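Local coordinates for YcaO (Methanopyrus kandleri, PDB 6CIB), which probably takes part in the ATP-dependent thioamidation of ribosomal peptide backbones, binding adenine nucleotide and magnesium, at residues 210-215 with 366-371; 305-310 with 321-326; 174-179 with 362-367. One frame throughout, in Å; residues are numbered along the deposited sequence.

Interactions 1 and 3 lie side by side, their centres about 9 Å apart, and share Asn366 and Met367 of the C-terminal tail; Pro210 of interaction 1 also rests on Val174 of interaction 3. Interaction 2 is centred about 15 Å from interaction 1 and meets it where Gly215 packs on Val307, but stands about 23 Å from interaction 3, centre to centre. Along the chain, 174-179 and 210-215 come first, then 305-310 and 321-326, nested inside the two long loops closed by 362-371. The tail thus returns to the C-terminal half of helix 154-177, whose early residues Glu156 and Gln160 bind ADP; all three contacts lie away from the nucleotide and magnesium sites.

Interaction 1: 210-215 with 366-371; sequences PSRVEG and NMPEKP
Arg212 reaches across to the backbone carbonyl of Asn366, and its guanidinium makes the tight part of this contact. NH2 donates almost straight at Asn366 O, with an N-H...O angle of 175°; the modelled 2.4 Å from NH2 to O is shorter than a normal hydrogen bond, so the pairing is credible but its exact length is doubtful. NH1 adds a weak second bond, with 3.3 Å from Arg212 NH1 to Asn366 O. The oxygen lies at the edge of the guanidinium, near its plane, so one acceptor faces two N-H groups. Pro368 comes from the opposite direction, bringing its ring carbon CD to 3.4 Å from Arg212 NH2 at an oblique angle. A bend at chi3 (108°) in the arginine chain turns the flat group to meet the tail. In fold terms, the loop between strands 203-209 and 217-224 is tied to the tail that follows strand 346-351. Arg212 NH1 also forms a salt bridge to Asp169 of helix 154-177, and this second partner probably helps fix the rotation of the guanidinium. The other side of the contact is loose. The Asn366 side chain leads away from Arg212, its ND2 bonding to Gly328 O. Beyond Pro368 the tail is exposed, and Pro371, at the end of the 366-371 segment, is poorly ordered.

Interaction 2: 305-310 with 321-326; sequences DRVITT and VERVAE
Arg323, near the C-terminal end of helix 313-325, has the largest share of the buried surface, about as much as Val307 and Ile308 of the preceding loop together. The Val307 methyl CG1 sits over one face of the Arg323 guanidinium: CG1 is 3.5 Å from NH2 and 4.0 Å from CZ of that arginine. With CG1 anti to the backbone N (chi1 -176°), Val307 extends this methyl toward the helix. Ile308 meets the aliphatic part of the same side chain, its CD1 lying 3.9 Å from Arg323 CG as the two chains run past each other in opposite directions. A bend at chi2 (-75°) lets Arg323 serve both neighbours, its CG for Ile308 and its charged end for Val307. The loop thereby folds back along the helix it leads into. Ile308 also touches Leu316 and Leu320, which with Arg323 recur at helical spacing on one side of the helix. Glu214, from the loop before strand 217-224, offers Arg323 NH1 a long, weak ion pair. Between the two segments the contact is van der Waals in kind, methyl to methylene at Ile308 and methyl over a cationic face at Val307, so shape and dispersion probably hold the loop.

Interaction 3: 174-179 with 362-367; sequences VEYFRI and ARVGNM
Tyr176 and Met367 join the C-terminal end of helix 154-177 to the tail through a CH-pi contact, with Met-aromatic contacts to Tyr176 and Phe177. The helix closes with the bonding of a Schellman motif: Ile179 N reaches Val174 O at 2.9 Å, Arg178 N bonds weakly to Glu175 O, and Arg178 has positive phi (49°). In the CH-pi contact, the methyl CE of Met367, modelled as selenomethionine, stands over the Tyr176 face, 3.8 Å from the ring centroid and 22° off its normal, displaced toward the CG side of the ring. Bends at chi2 (63°) and chi3 fold the Met367 chain back to place it there. The Met-aromatic contacts are oblique: SE lies 4.7 Å from the Tyr176 centroid and rather farther from that of Phe177. Apolar packing completes the set. Met367 CG comes to 3.9 Å from Phe177 CZ, wedging the side chain against both rings. The two rings also meet: Tyr176 CD2 lies over the centre of the Phe177 face, and Tyr357 meets Tyr176 edge-to-face. Val364 adds a looser touch, its CG2 4.3 Å from Tyr176 CE1.

Interaction 1: 210-215 with 366-371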
ATOM      1  N   PRO A 210       2.743  -7.476  14.140  1.00 35.26           N
ATOM      2  CA  PRO A 210       2.941  -8.900  13.862  1.00 35.97           C
ATOM      3  C   PRO A 210       2.726  -9.179  12.372  1.00 36.49           C
ATOM      4  O   PRO A 210       1.647  -8.916  11.833  1.00 39.88           O
ATOM      5  CB  PRO A 210       1.861  -9.576  14.715  1.00 35.08           C
ATOM      6  CG  PRO A 210       0.810  -8.528  14.902  1.00 33.57           C
ATOM      7  CD  PRO A 210       1.599  -7.257  15.045  1.00 34.89           C
ATOM      8  N   SER A 211       3.769  -9.665  11.711  1.00 36.00           N
ATOM      9  CA  SER A 211       3.686 -10.051  10.311  1.00 33.91           C
ATOM     10  C   SER A 211       3.386 -11.541  10.198  1.00 33.93           C
ATOM     11  O   SER A 211       4.031 -12.364  10.853  1.00 34.53           O
ATOM     12  CB  SER A 211       4.993  -9.714   9.599  1.00 33.54           C
ATOM     13  OG  SER A 211       5.001 -10.209   8.268  1.00 32.44           O
ATOM     14  N   ARG A 212       2.420 -11.877   9.349  1.00 32.58           N
ATOM     15  CA  ARG A 212       2.082 -13.274   9.070  1.00 32.16           C
ATOM     16  C   ARG A 212       2.908 -13.858   7.924  1.00 30.84           C
ATOM     17  O   ARG A 212       2.708 -15.007   7.549  1.00 30.52           O
ATOM     18  CB  ARG A 212       0.589 -13.419   8.773  1.00 32.07           C
ATOM     19  CG  ARG A 212      -0.314 -13.133   9.959  1.00 34.21           C
ATOM     20  CD  ARG A 212      -1.694 -12.778   9.446  1.00 35.65           C
ATOM     21  NE  ARG A 212      -2.651 -13.835   9.687  1.00 39.22           N
ATOM     22  CZ  ARG A 212      -3.840 -13.960   9.104  1.00 38.50           C
ATOM     23  NH1 ARG A 212      -4.265 -13.111   8.167  1.00 35.18           N
ATOM     24  NH2 ARG A 212      -4.605 -14.977   9.461  1.00 39.11           N
ATOM     25  N   VAL A 213       3.837 -13.066   7.380  1.00 30.16           N
ATOM     26  CA  VAL A 213       4.678 -13.492   6.258  1.00 30.28           C
ATOM     27  C   VAL A 213       6.152 -13.423   6.674  1.00 32.61           C
ATOM     28  O   VAL A 213       6.668 -12.354   7.013  1.00 30.54           O
ATOM     29  CB  VAL A 213       4.433 -12.625   4.992  1.00 29.27           C
ATOM     30  CG1 VAL A 213       5.279 -13.113   3.816  1.00 27.91           C
ATOM     31  CG2 VAL A 213       2.949 -12.604   4.614  1.00 27.81           C
ATOM     32  N   GLU A 214       6.836 -14.560   6.632  1.00 34.23           N
ATOM     33  CA  GLU A 214       8.221 -14.599   7.080  1.00 37.09           C
ATOM     34  C   GLU A 214       9.167 -13.905   6.111  1.00 35.44           C
ATOM     35  O   GLU A 214       9.043 -14.055   4.895  1.00 35.16           O
ATOM     36  CB  GLU A 214       8.694 -16.021   7.362  1.00 42.05           C
ATOM     37  CG  GLU A 214       9.760 -16.030   8.444  1.00 45.68           C
ATOM     38  CD  GLU A 214      10.412 -17.372   8.613  1.00 48.04           C
ATOM     39  OE1 GLU A 214       9.692 -18.330   8.952  1.00 48.01           O
ATOM     40  OE2 GLU A 214      11.642 -17.451   8.406  1.00 50.97           O
ATOM     41  N   GLY A 215      10.100 -13.142   6.676  1.00 34.40           N
ATOM     42  CA  GLY A 215      11.016 -12.319   5.901  1.00 33.81           C
ATOM     43  C   GLY A 215      10.497 -10.920   5.599  1.00 34.06           C
ATOM     44  O   GLY A 215      11.257 -10.089   5.104  1.00 34.67           O
ATOM     45  N   ASN A 366      -8.545 -15.211   5.940  1.00 45.79           N
ATOM     46  CA  ASN A 366      -8.228 -16.346   6.809  1.00 46.85           C
ATOM     47  C   ASN A 366      -7.806 -15.843   8.180  1.00 48.88           C
ATOM     48  O   ASN A 366      -6.742 -15.251   8.328  1.00 48.50           O
ATOM     49  CB  ASN A 366      -7.138 -17.226   6.185  1.00 44.02           C
ATOM     50  CG  ASN A 366      -7.587 -17.891   4.899  1.00 42.95           C
ATOM     51  OD1 ASN A 366      -8.779 -17.933   4.585  1.00 42.52           O
ATOM     52  ND2 ASN A 366      -6.632 -18.421   4.148  1.00 42.48           N
HETATM   53  N   MSE A 367      -8.668 -16.062   9.166  1.00 54.14           N
HETATM   54  CA  MSE A 367      -8.450 -15.574  10.526  1.00 58.70           C
HETATM   55  C   MSE A 367      -8.360 -16.740  11.474  1.00 61.70           C
HETATM   56  O   MSE A 367      -9.225 -17.618  11.445  1.00 63.68           O
HETATM   57  CB  MSE A 367      -9.623 -14.658  10.876  1.00 62.11           C
HETATM   58  CG  MSE A 367      -9.259 -13.561  11.870  1.00 66.71           C
HETATM   59 SE   MSE A 367      -7.907 -12.354  11.093  1.00 74.26          SE
HETATM   60  CE  MSE A 367      -9.104 -10.889  10.550  1.00 69.66           C
ATOM     61  N   PRO A 368      -7.301 -16.786  12.320  1.00 64.96           N
ATOM     62  CA  PRO A 368      -7.289 -17.811  13.370  1.00 68.27           C
ATOM     63  C   PRO A 368      -8.235 -17.439  14.520  1.00 71.00           C
ATOM     64  O   PRO A 368      -8.664 -16.282  14.622  1.00 68.71           O
ATOM     65  CB  PRO A 368      -5.830 -17.826  13.837  1.00 66.73           C
ATOM     66  CG  PRO A 368      -5.323 -16.455  13.549  1.00 66.78           C
ATOM     67  CD  PRO A 368      -6.098 -15.931  12.371  1.00 65.77           C
ATOM     68  N   GLU A 369      -8.563 -18.419  15.358  1.00 77.39           N
ATOM     69  CA  GLU A 369      -9.439 -18.219  16.522  1.00 82.31           C
ATOM     70  C   GLU A 369      -8.797 -17.365  17.634  1.00 82.97           C
ATOM     71  O   GLU A 369      -9.506 -16.671  18.370  1.00 83.03           O
ATOM     72  CB  GLU A 369      -9.958 -19.573  17.053  1.00 85.28           C
ATOM     73  CG  GLU A 369      -8.945 -20.481  17.763  1.00 90.72           C
ATOM     74  CD  GLU A 369      -7.954 -21.169  16.830  1.00 92.82           C
ATOM     75  OE1 GLU A 369      -8.115 -22.383  16.579  1.00 94.69           O
ATOM     76  OE2 GLU A 369      -7.007 -20.502  16.352  1.00 92.91           O
ATOM     77  N   LYS A 370      -7.463 -17.412  17.722  1.00 85.37           N
ATOM     78  CA  LYS A 370      -6.672 -16.721  18.754  1.00 87.66           C
ATOM     79  C   LYS A 370      -5.666 -15.730  18.121  1.00 88.26           C
ATOM     80  O   LYS A 370      -5.196 -15.975  17.001  1.00 85.55           O
ATOM     81  CB  LYS A 370      -5.931 -17.760  19.611  1.00 87.01           C
ATOM     82  CG  LYS A 370      -5.590 -17.314  21.026  1.00 87.29           C
ATOM     83  CD  LYS A 370      -4.994 -18.440  21.854  1.00 84.67           C
ATOM     84  CE  LYS A 370      -4.703 -17.974  23.272  1.00 84.09           C
ATOM     85  NZ  LYS A 370      -4.091 -19.051  24.097  1.00 81.63           N
ATOM     86  N   PRO A 371      -5.347 -14.606  18.819  1.00 89.61           N
ATOM     87  CA  PRO A 371      -4.265 -13.714  18.357  1.00 93.27           C
ATOM     88  C   PRO A 371      -2.899 -14.418  18.254  1.00 98.12           C
ATOM     89  O   PRO A 371      -2.548 -15.182  19.161  1.00100.66           O
ATOM     90  CB  PRO A 371      -4.213 -12.632  19.439  1.00 90.13           C
ATOM     91  CG  PRO A 371      -5.590 -12.588  19.989  1.00 89.91           C
ATOM     92  CD  PRO A 371      -6.115 -13.993  19.924  1.00 89.17           C
TER

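Interaction 2: 305-310 with 321-326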
ATOM      1  N   ASP A 305      16.473  -9.777  11.880  1.00 51.87           N
ATOM      2  CA  ASP A 305      17.232 -10.463  10.824  1.00 53.51           C
ATOM      3  C   ASP A 305      16.814  -9.986   9.440  1.00 50.66           C
ATOM      4  O   ASP A 305      15.628  -9.787   9.189  1.00 47.30           O
ATOM      5  CB  ASP A 305      17.008 -11.984  10.886  1.00 57.70           C
ATOM      6  CG  ASP A 305      17.491 -12.610  12.187  1.00 63.45           C
ATOM      7  OD1 ASP A 305      18.664 -12.378  12.581  1.00 65.24           O
ATOM      8  OD2 ASP A 305      16.694 -13.355  12.805  1.00 64.75           O
ATOM      9  N   ARG A 306      17.789  -9.798   8.555  1.00 51.39           N
ATOM     10  CA  ARG A 306      17.506  -9.636   7.129  1.00 51.83           C
ATOM     11  C   ARG A 306      17.448 -11.020   6.499  1.00 49.03           C
ATOM     12  O   ARG A 306      18.482 -11.617   6.202  1.00 49.00           O
ATOM     13  CB  ARG A 306      18.549  -8.754   6.435  1.00 54.07           C
ATOM     14  CG  ARG A 306      18.300  -7.263   6.604  1.00 61.61           C
ATOM     15  CD  ARG A 306      18.600  -6.473   5.335  1.00 63.59           C
ATOM     16  NE  ARG A 306      17.574  -6.659   4.304  1.00 66.45           N
ATOM     17  CZ  ARG A 306      17.614  -6.126   3.080  1.00 70.09           C
ATOM     18  NH1 ARG A 306      18.634  -5.360   2.703  1.00 70.80           N
ATOM     19  NH2 ARG A 306      16.627  -6.364   2.222  1.00 68.93           N
ATOM     20  N   VAL A 307      16.228 -11.531   6.333  1.00 47.41           N
ATOM     21  CA  VAL A 307      15.996 -12.880   5.797  1.00 46.33           C
ATOM     22  C   VAL A 307      16.119 -12.839   4.273  1.00 46.04           C
ATOM     23  O   VAL A 307      16.818 -13.659   3.678  1.00 46.22           O
ATOM     24  CB  VAL A 307      14.618 -13.460   6.230  1.00 46.96           C
ATOM     25  CG1 VAL A 307      14.439 -14.891   5.737  1.00 47.32           C
ATOM     26  CG2 VAL A 307      14.441 -13.409   7.744  1.00 46.81           C
ATOM     27  N   ILE A 308      15.438 -11.869   3.666  1.00 45.56           N
ATOM     28  CA  ILE A 308      15.430 -11.660   2.221  1.00 45.84           C
ATOM     29  C   ILE A 308      16.332 -10.462   1.901  1.00 47.62           C
ATOM     30  O   ILE A 308      15.978  -9.302   2.162  1.00 46.16           O
ATOM     31  CB  ILE A 308      13.981 -11.468   1.687  1.00 45.34           C
ATOM     32  CG1 ILE A 308      13.121 -12.696   2.020  1.00 45.09           C
ATOM     33  CG2 ILE A 308      13.981 -11.207   0.185  1.00 45.07           C
ATOM     34  CD1 ILE A 308      11.627 -12.439   2.104  1.00 45.33           C
ATOM     35  N   THR A 309      17.520 -10.760   1.383  1.00 52.44           N
ATOM     36  CA  THR A 309      18.468  -9.726   0.968  1.00 56.73           C
ATOM     37  C   THR A 309      18.258  -9.472  -0.511  1.00 60.88           C
ATOM     38  O   THR A 309      17.906 -10.378  -1.276  1.00 63.12           O
ATOM     39  CB  THR A 309      19.946 -10.093   1.244  1.00 57.35           C
ATOM     40  OG1 THR A 309      20.264 -11.334   0.606  1.00 58.22           O
ATOM     41  CG2 THR A 309      20.220 -10.195   2.739  1.00 55.73           C
ATOM     42  N   THR A 310      18.496  -8.236  -0.909  1.00 62.51           N
ATOM     43  CA  THR A 310      17.974  -7.748  -2.170  1.00 62.94           C
ATOM     44  C   THR A 310      19.042  -7.638  -3.252  1.00 62.48           C
ATOM     45  O   THR A 310      19.854  -6.704  -3.260  1.00 67.17           O
ATOM     46  CB  THR A 310      17.205  -6.433  -1.957  1.00 65.57           C
ATOM     47  OG1 THR A 310      18.026  -5.512  -1.228  1.00 61.93           O
ATOM     48  CG2 THR A 310      15.936  -6.708  -1.156  1.00 65.18           C
ATOM     49  N   VAL A 321       6.895 -13.766  -3.294  1.00 28.57           N
ATOM     50  CA  VAL A 321       5.734 -14.591  -3.684  1.00 29.81           C
ATOM     51  C   VAL A 321       5.728 -15.929  -2.915  1.00 31.72           C
ATOM     52  O   VAL A 321       4.691 -16.350  -2.377  1.00 31.72           O
ATOM     53  CB  VAL A 321       5.679 -14.816  -5.216  1.00 28.49           C
ATOM     54  CG1 VAL A 321       4.689 -15.917  -5.591  1.00 29.48           C
ATOM     55  CG2 VAL A 321       5.310 -13.525  -5.939  1.00 28.48           C
ATOM     56  N   GLU A 322       6.895 -16.566  -2.853  1.00 32.13           N
ATOM     57  CA  GLU A 322       7.067 -17.834  -2.140  1.00 34.28           C
ATOM     58  C   GLU A 322       6.647 -17.722  -0.668  1.00 33.90           C
ATOM     59  O   GLU A 322       5.863 -18.547  -0.185  1.00 34.20           O
ATOM     60  CB  GLU A 322       8.514 -18.322  -2.267  1.00 35.62           C
ATOM     61  CG  GLU A 322       8.850 -18.912  -3.635  1.00 38.98           C
ATOM     62  CD  GLU A 322      10.313 -19.320  -3.779  1.00 41.17           C
ATOM     63  OE1 GLU A 322      11.162 -18.844  -2.992  1.00 44.89           O
ATOM     64  OE2 GLU A 322      10.620 -20.114  -4.696  1.00 41.45           O
ATOM     65  N   ARG A 323       7.130 -16.674   0.008  1.00 33.83           N
ATOM     66  CA  ARG A 323       6.840 -16.439   1.429  1.00 35.00           C
ATOM     67  C   ARG A 323       5.364 -16.177   1.705  1.00 34.27           C
ATOM     68  O   ARG A 323       4.822 -16.680   2.686  1.00 35.26           O
ATOM     69  CB  ARG A 323       7.707 -15.311   2.005  1.00 37.10           C
ATOM     70  CG  ARG A 323       9.214 -15.562   1.949  1.00 41.81           C
ATOM     71  CD  ARG A 323       9.709 -16.556   2.991  1.00 43.59           C
ATOM     72  NE  ARG A 323      11.153 -16.769   2.886  1.00 47.61           N
ATOM     73  CZ  ARG A 323      11.926 -17.285   3.844  1.00 52.57           C
ATOM     74  NH1 ARG A 323      11.416 -17.654   5.020  1.00 54.08           N
ATOM     75  NH2 ARG A 323      13.229 -17.429   3.627  1.00 52.32           N
ATOM     76  N   VAL A 324       4.716 -15.412   0.827  1.00 33.21           N
ATOM     77  CA  VAL A 324       3.270 -15.189   0.917  1.00 33.04           C
ATOM     78  C   VAL A 324       2.477 -16.471   0.621  1.00 32.55           C
ATOM     79  O   VAL A 324       1.498 -16.762   1.315  1.00 32.77           O
ATOM     80  CB  VAL A 324       2.784 -14.006   0.042  1.00 31.92           C
ATOM     81  CG1 VAL A 324       1.293 -13.772   0.245  1.00 31.21           C
ATOM     82  CG2 VAL A 324       3.538 -12.730   0.398  1.00 31.93           C
ATOM     83  N   ALA A 325       2.894 -17.226  -0.398  1.00 32.62           N
ATOM     84  CA  ALA A 325       2.271 -18.530  -0.695  1.00 34.60           C
ATOM     85  C   ALA A 325       2.367 -19.527   0.473  1.00 35.24           C
ATOM     86  O   ALA A 325       1.472 -20.357   0.645  1.00 38.88           O
ATOM     87  CB  ALA A 325       2.843 -19.138  -1.964  1.00 33.24           C
ATOM     88  N   GLU A 326       3.428 -19.412   1.278  1.00 36.03           N
ATOM     89  CA  GLU A 326       3.655 -20.287   2.444  1.00 37.23           C
ATOM     90  C   GLU A 326       2.875 -19.888   3.696  1.00 37.51           C
ATOM     91  O   GLU A 326       2.778 -20.674   4.638  1.00 36.12           O
ATOM     92  CB  GLU A 326       5.139 -20.326   2.796  1.00 38.28           C
ATOM     93  CG  GLU A 326       5.962 -21.232   1.904  1.00 38.88           C
ATOM     94  CD  GLU A 326       7.418 -20.831   1.834  1.00 40.55           C
ATOM     95  OE1 GLU A 326       7.953 -20.218   2.783  1.00 40.97           O
ATOM     96  OE2 GLU A 326       8.045 -21.143   0.810  1.00 44.39           O
TER

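Interaction 3: 174-179 with 362-367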
ATOM      1  N   VAL A 174      -4.090  -6.642  13.726  1.00 33.76           N
ATOM      2  CA  VAL A 174      -3.978  -5.764  14.893  1.00 33.27           C
ATOM      3  C   VAL A 174      -5.336  -5.159  15.286  1.00 33.15           C
ATOM      4  O   VAL A 174      -5.693  -5.183  16.456  1.00 33.75           O
ATOM      5  CB  VAL A 174      -2.873  -4.686  14.683  1.00 32.69           C
ATOM      6  CG1 VAL A 174      -2.899  -3.608  15.769  1.00 31.22           C
ATOM      7  CG2 VAL A 174      -1.498  -5.344  14.646  1.00 31.12           C
ATOM      8  N   GLU A 175      -6.093  -4.657  14.311  1.00 33.54           N
ATOM      9  CA  GLU A 175      -7.416  -4.068  14.572  1.00 35.14           C
ATOM     10  C   GLU A 175      -8.502  -5.100  14.931  1.00 35.82           C
ATOM     11  O   GLU A 175      -9.325  -4.844  15.809  1.00 34.31           O
ATOM     12  CB  GLU A 175      -7.895  -3.194  13.398  1.00 35.18           C
ATOM     13  CG  GLU A 175      -6.984  -2.028  13.008  1.00 36.67           C
ATOM     14  CD  GLU A 175      -6.852  -0.923  14.049  1.00 37.59           C
ATOM     15  OE1 GLU A 175      -7.589  -0.902  15.053  1.00 39.03           O
ATOM     16  OE2 GLU A 175      -5.985  -0.046  13.853  1.00 39.34           O
ATOM     17  N   TYR A 176      -8.503  -6.246  14.251  1.00 37.44           N
ATOM     18  CA  TYR A 176      -9.496  -7.305  14.500  1.00 40.81           C
ATOM     19  C   TYR A 176      -9.412  -7.851  15.932  1.00 42.39           C
ATOM     20  O   TYR A 176     -10.433  -7.965  16.606  1.00 43.34           O
ATOM     21  CB  TYR A 176      -9.340  -8.443  13.486  1.00 42.33           C
ATOM     22  CG  TYR A 176     -10.469  -9.453  13.474  1.00 44.26           C
ATOM     23  CD1 TYR A 176     -11.632  -9.224  12.728  1.00 45.44           C
ATOM     24  CD2 TYR A 176     -10.367 -10.652  14.187  1.00 45.56           C
ATOM     25  CE1 TYR A 176     -12.667 -10.153  12.705  1.00 46.83           C
ATOM     26  CE2 TYR A 176     -11.397 -11.591  14.173  1.00 47.41           C
ATOM     27  CZ  TYR A 176     -12.542 -11.336  13.431  1.00 46.81           C
ATOM     28  OH  TYR A 176     -13.559 -12.260  13.411  1.00 49.04           O
ATOM     29  N   PHE A 177      -8.194  -8.167  16.380  1.00 43.14           N
ATOM     30  CA  PHE A 177      -7.947  -8.727  17.709  1.00 42.11           C
ATOM     31  C   PHE A 177      -7.600  -7.671  18.748  1.00 41.75           C
ATOM     32  O   PHE A 177      -7.419  -8.007  19.918  1.00 41.00           O
ATOM     33  CB  PHE A 177      -6.805  -9.744  17.661  1.00 41.76           C
ATOM     34  CG  PHE A 177      -7.120 -10.980  16.875  1.00 43.90           C
ATOM     35  CD1 PHE A 177      -8.041 -11.921  17.355  1.00 44.54           C
ATOM     36  CD2 PHE A 177      -6.485 -11.219  15.654  1.00 43.08           C
ATOM     37  CE1 PHE A 177      -8.323 -13.073  16.624  1.00 45.81           C
ATOM     38  CE2 PHE A 177      -6.767 -12.368  14.920  1.00 44.06           C
ATOM     39  CZ  PHE A 177      -7.684 -13.295  15.405  1.00 44.64           C
ATOM     40  N   ARG A 178      -7.502  -6.409  18.318  1.00 41.93           N
ATOM     41  CA  ARG A 178      -7.026  -5.301  19.166  1.00 42.14           C
ATOM     42  C   ARG A 178      -5.713  -5.652  19.874  1.00 41.47           C
ATOM     43  O   ARG A 178      -5.583  -5.517  21.097  1.00 40.35           O
ATOM     44  CB  ARG A 178      -8.112  -4.813  20.129  1.00 45.82           C
ATOM     45  CG  ARG A 178      -9.260  -4.145  19.406  1.00 51.00           C
ATOM     46  CD  ARG A 178     -10.119  -3.334  20.348  1.00 56.34           C
ATOM     47  NE  ARG A 178     -10.707  -2.211  19.628  1.00 60.75           N
ATOM     48  CZ  ARG A 178     -10.376  -0.934  19.805  1.00 62.55           C
ATOM     49  NH1 ARG A 178      -9.464  -0.580  20.706  1.00 63.03           N
ATOM     50  NH2 ARG A 178     -10.977   0.000  19.082  1.00 65.93           N
ATOM     51  N   ILE A 179      -4.760  -6.136  19.075  1.00 39.78           N
ATOM     52  CA  ILE A 179      -3.398  -6.415  19.516  1.00 40.62           C
ATOM     53  C   ILE A 179      -2.713  -5.094  19.862  1.00 40.26           C
ATOM     54  O   ILE A 179      -2.918  -4.088  19.176  1.00 39.87           O
ATOM     55  CB  ILE A 179      -2.587  -7.171  18.423  1.00 41.21           C
ATOM     56  CG1 ILE A 179      -3.265  -8.512  18.084  1.00 43.45           C
ATOM     57  CG2 ILE A 179      -1.135  -7.380  18.856  1.00 40.51           C
ATOM     58  CD1 ILE A 179      -2.652  -9.279  16.928  1.00 42.77           C
ATOM     59  N   ALA A 362     -16.292  -6.955   6.267  1.00 43.32           N
ATOM     60  CA  ALA A 362     -16.636  -8.230   5.644  1.00 43.13           C
ATOM     61  C   ALA A 362     -15.454  -8.960   4.987  1.00 44.35           C
ATOM     62  O   ALA A 362     -15.559 -10.160   4.702  1.00 46.38           O
ATOM     63  CB  ALA A 362     -17.769  -8.042   4.648  1.00 42.11           C
ATOM     64  N   ARG A 363     -14.346  -8.250   4.749  1.00 40.82           N
ATOM     65  CA  ARG A 363     -13.164  -8.824   4.090  1.00 39.72           C
ATOM     66  C   ARG A 363     -12.177  -9.399   5.119  1.00 39.18           C
ATOM     67  O   ARG A 363     -10.981  -9.083   5.114  1.00 34.64           O
ATOM     68  CB  ARG A 363     -12.482  -7.791   3.172  1.00 39.80           C
ATOM     69  CG  ARG A 363     -13.306  -7.332   1.979  1.00 38.06           C
ATOM     70  CD  ARG A 363     -12.532  -6.321   1.146  1.00 38.67           C
ATOM     71  NE  ARG A 363     -13.270  -5.857  -0.033  1.00 38.06           N
ATOM     72  CZ  ARG A 363     -13.243  -6.446  -1.231  1.00 38.23           C
ATOM     73  NH1 ARG A 363     -12.515  -7.542  -1.435  1.00 35.62           N
ATOM     74  NH2 ARG A 363     -13.941  -5.934  -2.236  1.00 35.78           N
ATOM     75  N   VAL A 364     -12.708 -10.261   5.988  1.00 40.11           N
ATOM     76  CA  VAL A 364     -11.995 -10.848   7.129  1.00 40.16           C
ATOM     77  C   VAL A 364     -10.758 -11.634   6.691  1.00 38.79           C
ATOM     78  O   VAL A 364      -9.710 -11.544   7.331  1.00 38.00           O
ATOM     79  CB  VAL A 364     -12.958 -11.742   7.979  1.00 43.48           C
ATOM     80  CG1 VAL A 364     -12.209 -12.593   9.000  1.00 45.21           C
ATOM     81  CG2 VAL A 364     -14.005 -10.890   8.682  1.00 43.21           C
ATOM     82  N   GLY A 365     -10.885 -12.392   5.601  1.00 39.90           N
ATOM     83  CA  GLY A 365      -9.826 -13.301   5.152  1.00 42.35           C
ATOM     84  C   GLY A 365      -9.648 -14.480   6.103  1.00 44.70           C
ATOM     85  O   GLY A 365     -10.494 -14.724   6.970  1.00 43.59           O
ATOM     86  N   ASN A 366      -8.545 -15.211   5.940  1.00 45.79           N
ATOM     87  CA  ASN A 366      -8.228 -16.346   6.809  1.00 46.85           C
ATOM     88  C   ASN A 366      -7.806 -15.843   8.180  1.00 48.88           C
ATOM     89  O   ASN A 366      -6.742 -15.251   8.328  1.00 48.50           O
ATOM     90  CB  ASN A 366      -7.138 -17.226   6.185  1.00 44.02           C
ATOM     91  CG  ASN A 366      -7.587 -17.891   4.899  1.00 42.95           C
ATOM     92  OD1 ASN A 366      -8.779 -17.933   4.585  1.00 42.52           O
ATOM     93  ND2 ASN A 366      -6.632 -18.421   4.148  1.00 42.48           N
HETATM   94  N   MSE A 367      -8.668 -16.062   9.166  1.00 54.14           N
HETATM   95  CA  MSE A 367      -8.450 -15.574  10.526  1.00 58.70           C
HETATM   96  C   MSE A 367      -8.360 -16.740  11.474  1.00 61.70           C
HETATM   97  O   MSE A 367      -9.225 -17.618  11.445  1.00 63.68           O
HETATM   98  CB  MSE A 367      -9.623 -14.658  10.876  1.00 62.11           C
HETATM   99  CG  MSE A 367      -9.259 -13.561  11.870  1.00 66.71           C
HETATM  100 SE   MSE A 367      -7.907 -12.354  11.093  1.00 74.26          SE
HETATM  101  CE  MSE A 367      -9.104 -10.889  10.550  1.00 69.66           C
TER